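Local coordinates for protein type IV pilus biogenesis factor PilY1 (Pseudomonas aeruginosa, PDB 3HX6) that takes part in type IV pilus assembly, twitching motility and adhesion to host cells, and probably regulates pilus retraction through calcium binding and release, at residues A[457-461]-A[491-496]; A[334-338]-A[484-488]; A[131-136]-A[352-358]; A[461-465]-A[527-531]. The protein carries 3 engineered substitutions. All blocks are in the same frame, centred on the assembly; numbering follows the deposited sequence.

Contact 1: residues A[457-461]-A[491-496]; sequences GQVVL and TSFTVF
V459 drives its CG1 methyl into the rim of the F493 ring, where the start of strand 459-466, in the C-terminal beta-propeller domain of PilY1, is covered by the loop that follows the antiparallel neighbour strand 477-483. The evidence for tight packing is the distance from V459 CG1 to F493 CZ, 3.3 Å, with the methyl lying in the plane of the ring rather than over a face. V459 CG1 stands anti to the carbonyl carbon (chi1 -46°), which turns it toward the loop. One face of the F493 ring rests on T491 CB, 3.9 Å above the plane, so the phenyl is held within its own loop as well. That loop is drawn together by a 2.6 Å hydrogen bond from T491 OG1 to F493 O.

Toward the partly exposed end the fit slackens: Q458 meets the ring edge mainly through its backbone, Q458 O lying 3.6 Å from F493 CZ, while its CB stays 4.0 Å from the same atom. Deeper in, L461 meets V495 and F496 through a single methyl. V495 CG2 lies over the centre of the F496 ring, and L461 CD2 approaches that ring obliquely, 3.8 Å from F496 CE1.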
loop_
_atom_site.group_PDB
_atom_site.type_symbol
_atom_site.label_atom_id
_atom_site.label_comp_id
_atom_site.label_asym_id
_atom_site.label_seq_id
_atom_site.Cartn_x
_atom_site.Cartn_y
_atom_site.Cartn_z
ATOM N N GLY A 457 5.362 14.074 -4.991
ATOM C CA GLY A 457 5.797 14.061 -6.377
ATOM C C GLY A 457 5.707 15.455 -6.975
ATOM O O GLY A 457 6.259 16.411 -6.430
ATOM N N GLN A 458 4.989 15.581 -8.084
ATOM C CA GLN A 458 4.843 16.869 -8.754
ATOM C C GLN A 458 3.460 17.483 -8.538
ATOM O O GLN A 458 2.924 18.142 -9.428
ATOM C CB GLN A 458 5.108 16.711 -10.256
ATOM C CG GLN A 458 6.467 16.102 -10.593
ATOM C CD GLN A 458 6.625 15.803 -12.079
ATOM O OE1 GLN A 458 6.574 16.706 -12.920
ATOM N NE2 GLN A 458 6.811 14.525 -12.409
ATOM N N VAL A 459 2.881 17.274 -7.363
ATOM C CA VAL A 459 1.565 17.840 -7.085
ATOM C C VAL A 459 1.399 18.255 -5.630
ATOM O O VAL A 459 2.035 17.702 -4.733
ATOM C CB VAL A 459 0.416 16.837 -7.395
ATOM C CG1 VAL A 459 0.629 16.181 -8.737
ATOM C CG2 VAL A 459 0.322 15.794 -6.299
ATOM N N VAL A 460 0.544 19.243 -5.403
ATOM C CA VAL A 460 0.242 19.665 -4.048
ATOM C C VAL A 460 -1.257 19.443 -3.928
ATOM O O VAL A 460 -2.034 19.905 -4.762
ATOM C CB VAL A 460 0.608 21.142 -3.785
ATOM C CG1 VAL A 460 -0.154 22.062 -4.725
ATOM C CG2 VAL A 460 0.318 21.479 -2.329
ATOM N N LEU A 461 -1.651 18.690 -2.913
ATOM C CA LEU A 461 -3.047 18.364 -2.686
ATOM C C LEU A 461 -3.566 19.176 -1.512
ATOM O O LEU A 461 -2.932 19.236 -0.468
ATOM C CB LEU A 461 -3.164 16.870 -2.391
ATOM C CG LEU A 461 -2.618 15.983 -3.513
ATOM C CD1 LEU A 461 -2.299 14.601 -2.972
ATOM C CD2 LEU A 461 -3.638 15.912 -4.646
ATOM N N THR A 491 -1.914 21.061 -13.524
ATOM C CA THR A 491 -0.824 20.143 -13.837
ATOM C C THR A 491 -0.915 19.802 -15.323
ATOM O O THR A 491 -1.970 19.985 -15.935
ATOM C CB THR A 491 -0.961 18.843 -13.032
ATOM O OG1 THR A 491 -2.321 18.397 -13.110
ATOM C CG2 THR A 491 -0.588 19.066 -11.558
ATOM N N SER A 492 0.179 19.313 -15.904
ATOM C CA SER A 492 0.179 18.949 -17.313
ATOM C C SER A 492 -0.231 17.485 -17.456
ATOM O O SER A 492 -0.273 16.936 -18.553
ATOM C CB SER A 492 1.565 19.175 -17.931
ATOM O OG SER A 492 2.549 18.383 -17.291
ATOM N N PHE A 493 -0.537 16.857 -16.329
ATOM C CA PHE A 493 -0.959 15.465 -16.314
ATOM C C PHE A 493 -2.203 15.400 -15.440
ATOM O O PHE A 493 -2.416 16.274 -14.598
ATOM C CB PHE A 493 0.164 14.598 -15.739
ATOM C CG PHE A 493 0.659 15.063 -14.397
ATOM C CD1 PHE A 493 0.027 14.654 -13.228
ATOM C CD2 PHE A 493 1.744 15.928 -14.306
ATOM C CE1 PHE A 493 0.469 15.098 -11.986
ATOM C CE2 PHE A 493 2.195 16.380 -13.073
ATOM C CZ PHE A 493 1.559 15.967 -11.911
ATOM N N THR A 494 -3.041 14.390 -15.641
ATOM C CA THR A 494 -4.244 14.290 -14.830
ATOM C C THR A 494 -3.848 13.781 -13.447
ATOM O O THR A 494 -3.061 12.841 -13.312
ATOM C CB THR A 494 -5.328 13.396 -15.515
ATOM O OG1 THR A 494 -5.672 12.286 -14.679
ATOM C CG2 THR A 494 -4.841 12.915 -16.854
ATOM N N VAL A 495 -4.375 14.438 -12.419
ATOM C CA VAL A 495 -4.042 14.097 -11.044
ATOM C C VAL A 495 -5.004 13.131 -10.377
ATOM O O VAL A 495 -4.579 12.156 -9.759
ATOM C CB VAL A 495 -3.936 15.395 -10.175
ATOM C CG1 VAL A 495 -5.156 16.270 -10.400
ATOM C CG2 VAL A 495 -3.819 15.042 -8.689
ATOM N N PHE A 496 -6.297 13.393 -10.513
ATOM C CA PHE A 496 -7.307 12.566 -9.873
ATOM C C PHE A 496 -7.997 11.546 -10.759
ATOM O O PHE A 496 -8.279 11.802 -11.927
ATOM C CB PHE A 496 -8.406 13.451 -9.271
ATOM C CG PHE A 496 -7.907 14.476 -8.297
ATOM C CD1 PHE A 496 -7.465 14.100 -7.038
ATOM C CD2 PHE A 496 -7.897 15.824 -8.638
ATOM C CE1 PHE A 496 -7.020 15.049 -6.125
ATOM C CE2 PHE A 496 -7.453 16.787 -7.734
ATOM C CZ PHE A 496 -7.013 16.394 -6.472
#

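Contact 2: residues A[334-338]-A[484-488]; sequences LVRHP and DPYTG
Y486, V335 and P338 bury the most surface here, and the tyrosine ring is the element that the other two share. P338 lies over one face of that ring, with P338 CG 3.4 Å from Y486 CD2 and the two side chains running side by side in opposite senses. V335 approaches obliquely from the opposite side, where P485 CG covers the other face of the ring, and V335 CG1 reaches Y486 CE2 at 3.7 Å. The two valine branches divide the work: CG1, anti to the backbone N (chi1 -178°), serves the tyrosine, while V335 CG2 packs on P485 CB at 3.6 Å.

One water-mediated link crosses the contact. R336 O sits at the edge of the phenol, near its plane, and the water joins it to the hydroxyl, donating to R336 O at 2.7 Å and lying 2.6 Å from Y486 OH. Local to the loop, Y486 N donates to D484 OD1 at 3.0 Å with an N-H...O angle of 151°, reaching the oxygen from above the carboxylate plane.

P485 also touches I346 of the adjoining strand 343-348, and its carbonyl accepts from W434 NE1. The D484-Y486 bond defines an Asx turn, here in the loop leaving strand 477-483 and packed against strand 333-336, an edge strand, within this chain, of the mixed sheet in this beta-propeller domain.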
loop_
_atom_site.group_PDB
_atom_site.type_symbol
_atom_site.label_atom_id
_atom_site.label_comp_id
_atom_site.label_asym_id
_atom_site.label_seq_id
_atom_site.Cartn_x
_atom_site.Cartn_y
_atom_site.Cartn_z
ATOM N N LEU A 334 6.161 22.170 1.682
ATOM C CA LEU A 334 7.394 22.525 0.988
ATOM C C LEU A 334 7.697 21.608 -0.183
ATOM O O LEU A 334 7.555 20.390 -0.077
ATOM C CB LEU A 334 8.569 22.484 1.970
ATOM C CG LEU A 334 8.412 23.315 3.246
ATOM C CD1 LEU A 334 9.554 23.005 4.201
ATOM C CD2 LEU A 334 8.383 24.788 2.907
ATOM N N VAL A 335 8.109 22.198 -1.301
ATOM C CA VAL A 335 8.462 21.421 -2.484
ATOM C C VAL A 335 9.792 21.968 -2.996
ATOM O O VAL A 335 9.958 23.181 -3.115
ATOM C CB VAL A 335 7.391 21.552 -3.603
ATOM C CG1 VAL A 335 7.775 20.697 -4.792
ATOM C CG2 VAL A 335 6.022 21.120 -3.081
ATOM N N ARG A 336 10.745 21.083 -3.278
ATOM C CA ARG A 336 12.040 21.531 -3.780
ATOM C C ARG A 336 11.835 22.305 -5.081
ATOM O O ARG A 336 11.096 21.870 -5.964
ATOM C CB ARG A 336 12.969 20.339 -4.043
ATOM C CG ARG A 336 14.420 20.758 -4.278
ATOM C CD ARG A 336 15.282 19.602 -4.777
ATOM N NE ARG A 336 15.491 18.559 -3.776
ATOM C CZ ARG A 336 16.309 18.667 -2.732
ATOM N NH1 ARG A 336 17.008 19.776 -2.535
ATOM N NH2 ARG A 336 16.434 17.654 -1.886
ATOM N N HIS A 337 12.482 23.456 -5.198
ATOM C CA HIS A 337 12.355 24.254 -6.408
ATOM C C HIS A 337 12.873 23.459 -7.617
ATOM O O HIS A 337 13.786 22.645 -7.488
ATOM C CB HIS A 337 13.138 25.552 -6.241
ATOM C CG HIS A 337 12.872 26.562 -7.310
ATOM N ND1 HIS A 337 13.487 26.521 -8.543
ATOM C CD2 HIS A 337 12.043 27.631 -7.336
ATOM C CE1 HIS A 337 13.051 27.525 -9.280
ATOM N NE2 HIS A 337 12.174 28.215 -8.573
ATOM N N PRO A 338 12.274 23.669 -8.800
ATOM C CA PRO A 338 12.691 22.961 -10.019
ATOM C C PRO A 338 14.184 23.054 -10.335
ATOM O O PRO A 338 14.755 22.130 -10.907
ATOM C CB PRO A 338 11.840 23.613 -11.105
ATOM C CG PRO A 338 10.578 23.938 -10.376
ATOM C CD PRO A 338 11.078 24.490 -9.058
ATOM N N ASP A 484 -0.194 22.080 -9.536
ATOM C CA ASP A 484 1.228 21.987 -9.829
ATOM C C ASP A 484 1.917 22.875 -8.801
ATOM O O ASP A 484 1.725 24.089 -8.794
ATOM C CB ASP A 484 1.509 22.492 -11.247
ATOM C CG ASP A 484 2.991 22.628 -11.545
ATOM O OD1 ASP A 484 3.827 22.056 -10.809
ATOM O OD2 ASP A 484 3.317 23.311 -12.537
ATOM N N PRO A 485 2.715 22.278 -7.905
ATOM C CA PRO A 485 3.407 23.069 -6.882
ATOM C C PRO A 485 4.384 24.098 -7.438
ATOM O O PRO A 485 4.667 25.099 -6.783
ATOM C CB PRO A 485 4.107 22.008 -6.040
ATOM C CG PRO A 485 4.405 20.926 -7.046
ATOM C CD PRO A 485 3.107 20.859 -7.830
ATOM N N TYR A 486 4.888 23.845 -8.643
ATOM C CA TYR A 486 5.853 24.728 -9.287
ATOM C C TYR A 486 5.234 25.962 -9.923
ATOM O O TYR A 486 5.949 26.898 -10.282
ATOM C CB TYR A 486 6.615 23.965 -10.375
ATOM C CG TYR A 486 7.194 22.646 -9.920
ATOM C CD1 TYR A 486 7.040 21.494 -10.692
ATOM C CD2 TYR A 486 7.914 22.552 -8.730
ATOM C CE1 TYR A 486 7.591 20.281 -10.289
ATOM C CE2 TYR A 486 8.470 21.347 -8.318
ATOM C CZ TYR A 486 8.309 20.216 -9.099
ATOM O OH TYR A 486 8.874 19.028 -8.699
ATOM N N THR A 487 3.915 25.973 -10.067
ATOM C CA THR A 487 3.267 27.103 -10.706
ATOM C C THR A 487 1.959 27.544 -10.052
ATOM O O THR A 487 1.479 28.650 -10.305
ATOM C CB THR A 487 2.983 26.767 -12.185
ATOM O OG1 THR A 487 2.641 27.962 -12.892
ATOM C CG2 THR A 487 1.832 25.792 -12.288
ATOM N N GLY A 488 1.388 26.683 -9.218
ATOM C CA GLY A 488 0.122 26.996 -8.574
ATOM C C GLY A 488 -1.047 26.775 -9.524
ATOM O O GLY A 488 -2.205 26.975 -9.163
HETATM O O HOH W 1 10.778 19.404 -6.926
#

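Contact 3: residues A[131-136]-A[352-358]; sequences AHQFYV and YFENADA
H132 turns the edge of its imidazole onto the face of Y352, a T-shaped pair with ring planes 79° apart and centroids separated by 4.8 Å. H132 CD2 is the atom aimed inward, 3.7 Å above the centre of the phenol. With CG anti to the backbone N (chi1 -179°), the histidine leaves helix 130-137 and enters the loop, where its NE2 lies 3.0 Å from Y352 O. The imidazole is enclosed from both faces: A358 CB makes a CH-pi contact on one, 16° off the ring normal, and V136 CG2 lies over the opposite one.

Y135 meets Y352 differently. Their rings are oblique and the side chains point in contrary senses, bringing Y135 CB to 3.6 Å from Y352 CD1. Y352 CB in turn lies over the Y135 face, 4.2 Å from the ring centroid. A water links the two, accepting from Y352 N at 2.7 Å and bonded to Y135 OH at 2.9 Å.

F353, whose CB touches Y135 CE1, turns its ring to meet those of F195 and Y216. H132, Y135 and Y352 form an aromatic cluster, joining a helix to the loop between strands 343-348 and 367-373 within the beta-propeller domain.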
loop_
_atom_site.group_PDB
_atom_site.type_symbol
_atom_site.label_atom_id
_atom_site.label_comp_id
_atom_site.label_asym_id
_atom_site.label_seq_id
_atom_site.Cartn_x
_atom_site.Cartn_y
_atom_site.Cartn_z
ATOM N N ALA A 131 -19.849 21.816 10.229
ATOM C CA ALA A 131 -18.540 22.005 9.621
ATOM C C ALA A 131 -17.641 22.790 10.571
ATOM O O ALA A 131 -16.495 22.410 10.824
ATOM C CB ALA A 131 -18.681 22.751 8.300
ATOM N N HIS A 132 -18.174 23.885 11.104
ATOM C CA HIS A 132 -17.421 24.727 12.022
ATOM C C HIS A 132 -17.104 24.005 13.327
ATOM O O HIS A 132 -15.975 24.065 13.819
ATOM C CB HIS A 132 -18.196 26.012 12.320
ATOM C CG HIS A 132 -17.473 26.948 13.235
ATOM N ND1 HIS A 132 -17.930 27.259 14.497
ATOM C CD2 HIS A 132 -16.311 27.628 13.079
ATOM C CE1 HIS A 132 -17.083 28.088 15.079
ATOM N NE2 HIS A 132 -16.090 28.328 14.239
ATOM N N GLN A 133 -18.099 23.324 13.887
ATOM C CA GLN A 133 -17.889 22.603 15.136
ATOM C C GLN A 133 -16.866 21.500 14.905
ATOM O O GLN A 133 -16.047 21.198 15.776
ATOM C CB GLN A 133 -19.201 21.996 15.639
ATOM C CG GLN A 133 -19.107 21.429 17.048
ATOM C CD GLN A 133 -18.669 22.472 18.063
ATOM O OE1 GLN A 133 -19.287 23.531 18.187
ATOM N NE2 GLN A 133 -17.599 22.178 18.796
ATOM N N PHE A 134 -16.919 20.898 13.723
ATOM C CA PHE A 134 -15.985 19.837 13.392
ATOM C C PHE A 134 -14.561 20.383 13.473
ATOM O O PHE A 134 -13.670 19.731 14.021
ATOM C CB PHE A 134 -16.276 19.294 11.995
ATOM C CG PHE A 134 -15.394 18.148 11.597
ATOM C CD1 PHE A 134 -14.141 18.375 11.042
ATOM C CD2 PHE A 134 -15.807 16.835 11.796
ATOM C CE1 PHE A 134 -13.312 17.311 10.692
ATOM C CE2 PHE A 134 -14.983 15.765 11.449
ATOM C CZ PHE A 134 -13.733 16.006 10.896
ATOM N N TYR A 135 -14.350 21.584 12.941
ATOM C CA TYR A 135 -13.027 22.198 12.990
ATOM C C TYR A 135 -12.643 22.528 14.426
ATOM O O TYR A 135 -11.540 22.202 14.867
ATOM C CB TYR A 135 -12.974 23.478 12.148
ATOM C CG TYR A 135 -11.736 24.314 12.414
ATOM C CD1 TYR A 135 -11.812 25.490 13.161
ATOM C CD2 TYR A 135 -10.476 23.898 11.968
ATOM C CE1 TYR A 135 -10.666 26.233 13.462
ATOM C CE2 TYR A 135 -9.321 24.633 12.266
ATOM C CZ TYR A 135 -9.429 25.799 13.015
ATOM O OH TYR A 135 -8.304 26.521 13.333
ATOM N N VAL A 136 -13.557 23.169 15.152
ATOM C CA VAL A 136 -13.299 23.551 16.533
ATOM C C VAL A 136 -12.936 22.367 17.427
ATOM O O VAL A 136 -12.004 22.462 18.217
ATOM C CB VAL A 136 -14.503 24.289 17.154
ATOM C CG1 VAL A 136 -14.225 24.591 18.621
ATOM C CG2 VAL A 136 -14.764 25.581 16.399
ATOM N N TYR A 352 -10.892 30.096 10.915
ATOM C CA TYR A 352 -12.191 29.512 11.213
ATOM C C TYR A 352 -12.409 29.234 12.698
ATOM O O TYR A 352 -13.384 28.574 13.052
ATOM C CB TYR A 352 -12.261 28.185 10.449
ATOM C CG TYR A 352 -13.628 27.643 10.113
ATOM C CD1 TYR A 352 -13.839 26.268 10.054
ATOM C CD2 TYR A 352 -14.685 28.487 9.766
ATOM C CE1 TYR A 352 -15.055 25.739 9.652
ATOM C CE2 TYR A 352 -15.916 27.960 9.357
ATOM C CZ TYR A 352 -16.086 26.583 9.303
ATOM O OH TYR A 352 -17.279 26.028 8.897
ATOM N N PHE A 353 -11.526 29.723 13.566
ATOM C CA PHE A 353 -11.660 29.419 14.989
ATOM C C PHE A 353 -12.707 30.177 15.787
ATOM O O PHE A 353 -13.201 29.664 16.787
ATOM C CB PHE A 353 -10.298 29.519 15.694
ATOM C CG PHE A 353 -9.759 30.915 15.807
ATOM C CD1 PHE A 353 -9.896 31.633 16.987
ATOM C CD2 PHE A 353 -9.091 31.502 14.743
ATOM C CE1 PHE A 353 -9.372 32.918 17.107
ATOM C CE2 PHE A 353 -8.565 32.782 14.850
ATOM C CZ PHE A 353 -8.705 33.493 16.036
ATOM N N GLU A 354 -13.060 31.384 15.362
ATOM C CA GLU A 354 -14.064 32.150 16.093
ATOM C C GLU A 354 -15.467 31.890 15.565
ATOM O O GLU A 354 -15.637 31.515 14.406
ATOM C CB GLU A 354 -13.741 33.640 16.015
ATOM C CG GLU A 354 -12.598 34.045 16.920
ATOM C CD GLU A 354 -12.167 35.474 16.708
ATOM O OE1 GLU A 354 -11.408 35.995 17.554
ATOM O OE2 GLU A 354 -12.580 36.073 15.689
ATOM N N ASN A 355 -16.471 32.087 16.415
ATOM C CA ASN A 355 -17.854 31.866 16.000
ATOM C C ASN A 355 -18.168 32.676 14.760
ATOM O O ASN A 355 -18.763 32.174 13.814
ATOM C CB ASN A 355 -18.833 32.239 17.117
ATOM C CG ASN A 355 -18.995 31.131 18.135
ATOM O OD1 ASN A 355 -18.451 30.035 17.969
ATOM N ND2 ASN A 355 -19.752 31.402 19.194
ATOM N N ALA A 356 -17.753 33.934 14.769
ATOM C CA ALA A 356 -17.987 34.816 13.643
ATOM C C ALA A 356 -17.468 34.219 12.331
ATOM O O ALA A 356 -18.047 34.450 11.267
ATOM C CB ALA A 356 -17.327 36.169 13.905
ATOM N N ASP A 357 -16.385 33.447 12.407
ATOM C CA ASP A 357 -15.800 32.837 11.212
ATOM C C ASP A 357 -16.710 31.787 10.590
ATOM O O ASP A 357 -16.506 31.383 9.443
ATOM C CB ASP A 357 -14.442 32.198 11.535
ATOM C CG ASP A 357 -13.456 33.188 12.131
ATOM O OD1 ASP A 357 -13.417 34.340 11.653
ATOM O OD2 ASP A 357 -12.713 32.814 13.067
ATOM N N ALA A 358 -17.708 31.342 11.348
ATOM C CA ALA A 358 -18.645 30.340 10.857
ATOM C C ALA A 358 -19.349 30.866 9.614
ATOM O O ALA A 358 -19.758 30.093 8.750
ATOM C CB ALA A 358 -19.665 30.002 11.932
HETATM O O HOH W 2 -8.622 29.119 12.118
#

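Contact 4: residues A[461-465]-A[527-531]; sequences LLQTI and LGGLT
Strand residues 461-465 and the loop 527-530 run nearly antiparallel, their end-to-end directions 163° apart, yet the closest CA pair, Q463 and L530, is 6.6 Å apart and no clear hydrogen bond links the two backbones. Side chains fill the interval instead. L530 buries much of its surface by lying against the strand: its CG is 3.5 Å from Q463 CB, and its CD1 comes to 3.4 Å from L462 C, so one methyl rests on the L462 carbonyl rather than on another side chain.

Q463 reaches the other way. Its CG is anti to the backbone N (chi1 -179°) and the chain beyond is extended, which carries the amide out to the loop, where Q463 OE1 lies 3.3 Å from G529 CA. G529 has a positive phi of 64°, a value that favours glycine, and the amide meets its backbone directly.

Strand 459-466 belongs to the mixed sheet of the PilY1 C-terminal beta-propeller domain. L462 and T464 make backbone hydrogen bonds to Y481 and W479 of strand 477-483, while L461 and I465 pair with I454 and M448. The loop 527-530 covers the sheet over the side chains of Q463 and I465.

At the far end I465 and L527 meet nearly perpendicular, methyl against methyl. The distance from I465 CD1 to L527 CD2, 3.4 Å, is tighter than usual for two carbons, but L527 is poorly ordered and the closeness carries little weight.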
loop_
_atom_site.group_PDB
_atom_site.type_symbol
_atom_site.label_atom_id
_atom_site.label_comp_id
_atom_site.label_asym_id
_atom_site.label_seq_id
_atom_site.Cartn_x
_atom_site.Cartn_y
_atom_site.Cartn_z
ATOM N N LEU A 461 -1.651 18.690 -2.913
ATOM C CA LEU A 461 -3.047 18.364 -2.686
ATOM C C LEU A 461 -3.566 19.176 -1.512
ATOM O O LEU A 461 -2.932 19.236 -0.468
ATOM C CB LEU A 461 -3.164 16.870 -2.391
ATOM C CG LEU A 461 -2.618 15.983 -3.513
ATOM C CD1 LEU A 461 -2.299 14.601 -2.972
ATOM C CD2 LEU A 461 -3.638 15.912 -4.646
ATOM N N LEU A 462 -4.718 19.809 -1.685
ATOM C CA LEU A 462 -5.280 20.618 -0.619
ATOM C C LEU A 462 -6.794 20.573 -0.634
ATOM O O LEU A 462 -7.413 20.235 -1.641
ATOM C CB LEU A 462 -4.822 22.073 -0.754
ATOM C CG LEU A 462 -5.208 22.759 -2.070
ATOM C CD1 LEU A 462 -5.508 24.218 -1.805
ATOM C CD2 LEU A 462 -4.089 22.616 -3.092
ATOM N N GLN A 463 -7.387 20.915 0.499
ATOM C CA GLN A 463 -8.828 20.940 0.615
ATOM C C GLN A 463 -9.220 22.276 1.198
ATOM O O GLN A 463 -8.689 22.703 2.222
ATOM C CB GLN A 463 -9.325 19.829 1.537
ATOM C CG GLN A 463 -10.838 19.790 1.666
ATOM C CD GLN A 463 -11.292 18.898 2.802
ATOM O OE1 GLN A 463 -11.071 19.204 3.978
ATOM N NE2 GLN A 463 -11.921 17.789 2.461
ATOM N N THR A 464 -10.159 22.933 0.545
ATOM C CA THR A 464 -10.623 24.219 1.010
ATOM C C THR A 464 -12.033 24.085 1.579
ATOM O O THR A 464 -12.733 23.098 1.328
ATOM C CB THR A 464 -10.682 25.204 -0.137
ATOM O OG1 THR A 464 -10.954 26.510 0.372
ATOM C CG2 THR A 464 -11.787 24.804 -1.082
ATOM N N ILE A 465 -12.451 25.085 2.343
ATOM C CA ILE A 465 -13.784 25.071 2.907
ATOM C C ILE A 465 -14.475 26.388 2.582
ATOM O O ILE A 465 -13.871 27.464 2.637
ATOM C CB ILE A 465 -13.752 24.837 4.442
ATOM C CG1 ILE A 465 -15.184 24.665 4.964
ATOM C CG2 ILE A 465 -13.057 25.999 5.141
ATOM C CD1 ILE A 465 -15.269 24.283 6.421
ATOM N N LEU A 527 -17.182 17.691 5.255
ATOM C CA LEU A 527 -15.835 17.818 5.807
ATOM C C LEU A 527 -15.246 16.526 6.355
ATOM O O LEU A 527 -15.947 15.713 6.963
ATOM C CB LEU A 527 -15.820 18.884 6.905
ATOM C CG LEU A 527 -16.006 20.340 6.470
ATOM C CD1 LEU A 527 -17.361 20.553 5.810
ATOM C CD2 LEU A 527 -15.875 21.220 7.685
ATOM N N GLY A 528 -13.949 16.354 6.133
ATOM C CA GLY A 528 -13.255 15.173 6.605
ATOM C C GLY A 528 -11.750 15.329 6.493
ATOM O O GLY A 528 -10.999 14.390 6.764
ATOM N N GLY A 529 -11.309 16.522 6.095
ATOM C CA GLY A 529 -9.889 16.784 5.946
ATOM C C GLY A 529 -9.296 15.917 4.854
ATOM O O GLY A 529 -10.007 15.133 4.229
ATOM N N LEU A 530 -7.999 16.059 4.603
ATOM C CA LEU A 530 -7.351 15.250 3.583
ATOM C C LEU A 530 -6.279 14.347 4.168
ATOM O O LEU A 530 -5.472 14.768 4.998
ATOM C CB LEU A 530 -6.720 16.122 2.491
ATOM C CG LEU A 530 -7.621 16.771 1.440
ATOM C CD1 LEU A 530 -6.746 17.361 0.345
ATOM C CD2 LEU A 530 -8.572 15.747 0.845
ATOM N N THR A 531 -6.285 13.099 3.726
ATOM C CA THR A 531 -5.310 12.119 4.168
ATOM C C THR A 531 -4.756 11.445 2.927
ATOM O O THR A 531 -5.475 11.231 1.953
ATOM C CB THR A 531 -5.944 11.049 5.076
ATOM O OG1 THR A 531 -6.424 11.661 6.280
ATOM C CG2 THR A 531 -4.918 9.990 5.441
#

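Contacts 1, 2 and 4 all reach the mixed sheet containing strand 459-466; contact 3 is formed by a helix and a loop outside that sheet but touches contact 4. Contacts 1 and 4 share L461, with centres 16 Å apart. Contact 2 touches contact 1 where P485 CD lies 3.2 Å from Q458 O; their centres are 11 Å apart. Contacts 2 and 3 sit 30 Å apart, centre to centre, on opposite sides of the chain's centre. Along the chain, contact 3 closes before contacts 1 and 4 open, while contact 2 alternates with each. Strand 459-466 carries contact 1 at its start and contact 4 further along, where I465 touches Y352, so it links loop 491-496 to the helix 130-137 side.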